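Local coordinates for sugar phosphate isomerase/epimerase (Parabacteroides distasonis, PDB 3OBE), which probably acts as a sugar phosphate isomerase or epimerase, built on a xylose isomerase-like TIM barrel, at residues Ile245-Ile250 and Met257-Ile262. Residues are numbered along the deposited sequence; the frame is centred on the assembly and turned at random. Where two conformers were deposited one is given.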
loop_
_atom_site.group_PDB
_atom_site.type_symbol
_atom_site.label_atom_id
_atom_site.label_comp_id
_atom_site.label_asym_id
_atom_site.label_seq_id
_atom_site.Cartn_x
_atom_site.Cartn_y
_atom_site.Cartn_z
ATOM N N ILE A 245 4.244 -0.220 6.415
ATOM C CA ILE A 245 5.215 -0.283 7.489
ATOM C C ILE A 245 6.537 -0.695 6.859
ATOM O O ILE A 245 6.686 -1.821 6.335
ATOM C CB ILE A 245 4.767 -1.253 8.626
ATOM C CG1 ILE A 245 3.504 -0.697 9.319
ATOM C CG2 ILE A 245 5.913 -1.546 9.626
ATOM C CD1 ILE A 245 3.759 0.650 10.108
ATOM N N LYS A 246 7.461 0.265 6.862
ATOM C CA LYS A 246 8.737 0.174 6.201
ATOM C C LYS A 246 9.785 0.853 7.079
ATOM O O LYS A 246 9.472 1.769 7.851
ATOM C CB LYS A 246 8.692 0.816 4.803
ATOM C CG LYS A 246 10.050 0.624 4.057
ATOM C CD LYS A 246 10.049 1.142 2.689
ATOM C CE LYS A 246 11.386 0.903 2.034
ATOM N NZ LYS A 246 12.571 1.309 2.871
ATOM N N ASP A 247 11.009 0.358 7.009
ATOM C CA ASP A 247 12.132 0.901 7.769
ATOM C C ASP A 247 13.330 0.855 6.824
ATOM O O ASP A 247 13.153 0.635 5.631
ATOM C CB ASP A 247 12.315 0.052 9.028
ATOM C CG ASP A 247 13.015 0.769 10.162
ATOM O OD1 ASP A 247 13.854 1.655 9.887
ATOM O OD2 ASP A 247 12.768 0.375 11.366
ATOM N N ARG A 248 14.554 1.028 7.321
ATOM C CA ARG A 248 15.728 0.899 6.450
ATOM C C ARG A 248 15.734 -0.503 5.819
ATOM O O ARG A 248 15.900 -0.668 4.617
ATOM C CB ARG A 248 16.970 1.108 7.252
ATOM C CG ARG A 248 17.023 2.494 7.900
ATOM C CD ARG A 248 17.078 3.590 6.807
ATOM N NE ARG A 248 18.431 3.778 6.316
ATOM C CZ ARG A 248 18.760 4.623 5.342
ATOM N NH1 ARG A 248 17.828 5.331 4.726
ATOM N NH2 ARG A 248 20.013 4.741 4.963
ATOM N N TRP A 249 15.527 -1.491 6.666
ATOM C CA TRP A 249 15.385 -2.890 6.192
ATOM C C TRP A 249 14.441 -3.598 7.163
ATOM O O TRP A 249 13.213 -3.454 7.081
ATOM C CB TRP A 249 16.748 -3.542 5.984
ATOM C CG TRP A 249 16.622 -4.752 5.054
ATOM C CD1 TRP A 249 16.166 -4.737 3.756
ATOM C CD2 TRP A 249 16.960 -6.112 5.346
ATOM N NE1 TRP A 249 16.172 -6.011 3.233
ATOM C CE2 TRP A 249 16.657 -6.874 4.185
ATOM C CE3 TRP A 249 17.495 -6.779 6.470
ATOM C CZ2 TRP A 249 16.853 -8.251 4.134
ATOM C CZ3 TRP A 249 17.709 -8.128 6.402
ATOM C CH2 TRP A 249 17.370 -8.859 5.244
ATOM N N ILE A 250 14.980 -4.304 8.133
ATOM C CA ILE A 250 14.123 -4.998 9.097
ATOM C C ILE A 250 13.333 -3.996 9.924
ATOM O O ILE A 250 13.877 -3.022 10.438
ATOM C CB ILE A 250 14.897 -5.902 10.019
ATOM C CG1 ILE A 250 15.395 -7.132 9.279
ATOM C CG2 ILE A 250 14.019 -6.427 11.213
ATOM C CD1 ILE A 250 16.596 -7.819 9.992
HETATM N N MSE A 257 12.475 5.666 12.873
HETATM C CA MSE A 257 11.048 5.365 13.000
HETATM C C MSE A 257 10.692 5.120 14.473
HETATM O O MSE A 257 11.400 4.403 15.182
HETATM C CB MSE A 257 10.662 4.136 12.134
HETATM C CG MSE A 257 11.235 4.116 10.724
HETATM SE SE MSE A 257 10.663 5.684 9.791
HETATM C CE MSE A 257 8.722 5.584 9.980
ATOM N N ASN A 258 9.584 5.725 14.890
ATOM C CA ASN A 258 9.009 5.494 16.209
ATOM C C ASN A 258 7.721 4.688 16.023
ATOM O O ASN A 258 6.620 5.238 15.953
ATOM C CB ASN A 258 8.742 6.825 16.900
ATOM C CG ASN A 258 8.469 6.626 18.401
ATOM O OD1 ASN A 258 7.834 5.639 18.772
ATOM N ND2 ASN A 258 8.881 7.561 19.215
ATOM N N PHE A 259 7.876 3.383 15.880
ATOM C CA PHE A 259 6.744 2.500 15.651
ATOM C C PHE A 259 5.781 2.498 16.833
ATOM O O PHE A 259 4.582 2.451 16.614
ATOM C CB PHE A 259 7.208 1.110 15.210
ATOM C CG PHE A 259 7.733 1.107 13.801
ATOM C CD1 PHE A 259 6.880 1.456 12.760
ATOM C CD2 PHE A 259 9.053 0.843 13.521
ATOM C CE1 PHE A 259 7.312 1.526 11.455
ATOM C CE2 PHE A 259 9.489 0.914 12.180
ATOM C CZ PHE A 259 8.606 1.219 11.187
ATOM N N PRO A 260 6.279 2.628 18.082
ATOM C CA PRO A 260 5.288 2.692 19.173
ATOM C C PRO A 260 4.318 3.846 18.980
ATOM O O PRO A 260 3.122 3.678 19.116
ATOM C CB PRO A 260 6.156 2.846 20.405
ATOM C CG PRO A 260 7.361 2.044 20.092
ATOM C CD PRO A 260 7.633 2.385 18.626
ATOM N N ASN A 261 4.819 5.015 18.573
ATOM C CA ASN A 261 3.917 6.148 18.327
ATOM C C ASN A 261 3.077 6.048 17.082
ATOM O O ASN A 261 1.943 6.508 17.086
ATOM C CB ASN A 261 4.673 7.457 18.309
ATOM C CG ASN A 261 5.110 7.902 19.685
ATOM O OD1 ASN A 261 4.655 7.416 20.752
ATOM N ND2 ASN A 261 6.020 8.863 19.691
ATOM N N ILE A 262 3.645 5.499 16.004
ATOM C CA ILE A 262 2.915 5.287 14.756
ATOM C C ILE A 262 1.734 4.352 14.972
ATOM O O ILE A 262 0.597 4.676 14.581
ATOM C CB ILE A 262 3.853 4.788 13.650
ATOM C CG1 ILE A 262 4.782 5.930 13.216
ATOM C CG2 ILE A 262 3.088 4.189 12.466
ATOM C CD1 ILE A 262 5.986 5.488 12.420
#
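Ile-245 and Asp-247 meet Phe-259 and selenomethionine Met-257 where the chain leaves strand 240-245 and turns back into helix 259-269, the beta-to-alpha connection of a TIM barrel. No hydrogen bond joins the two segments; their nearest CA atoms, those of Asp-247 and Met-257, are 7.0 Å apart. Phe-259, whose CB points toward residues 245-250 and whose CG is anti to the carbonyl carbon (chi1 -73°), sets its ring between the segments. Its CE1 rests on both Ile-245 branches, 3.8 Å from CG2 and 3.9 Å from CD1, and Ile-262 CG2 meets the same CD1 more loosely. Two oxygens lie at the adjoining edge, near the ring plane: Lys-246 O lies 3.5 Å from Phe-259 CZ, and Asp-247 OD2 3.4 Å from CE2, with the carboxylate turned 61° to the ring. Met-257, bent at chi2 and chi3, brings CG to 3.7 Å from Asp-247 OD1. That carboxylate is fixed from within its own loop: OD1 accepts from Arg-248 N (2.7 Å, on the anti side) and bonds Ser-254 OG, while OD2 takes Gly-252 N. An alanine at Asp-247 would probably leave these three partners without their acceptor and open a gap beside Phe-259 CE2 and Met-257 CG. Buried Lys-246 O has no hydrogen-bond partner, so the weakly positive ring edge probably offers it, like the carboxylate, modest electrostatic compensation.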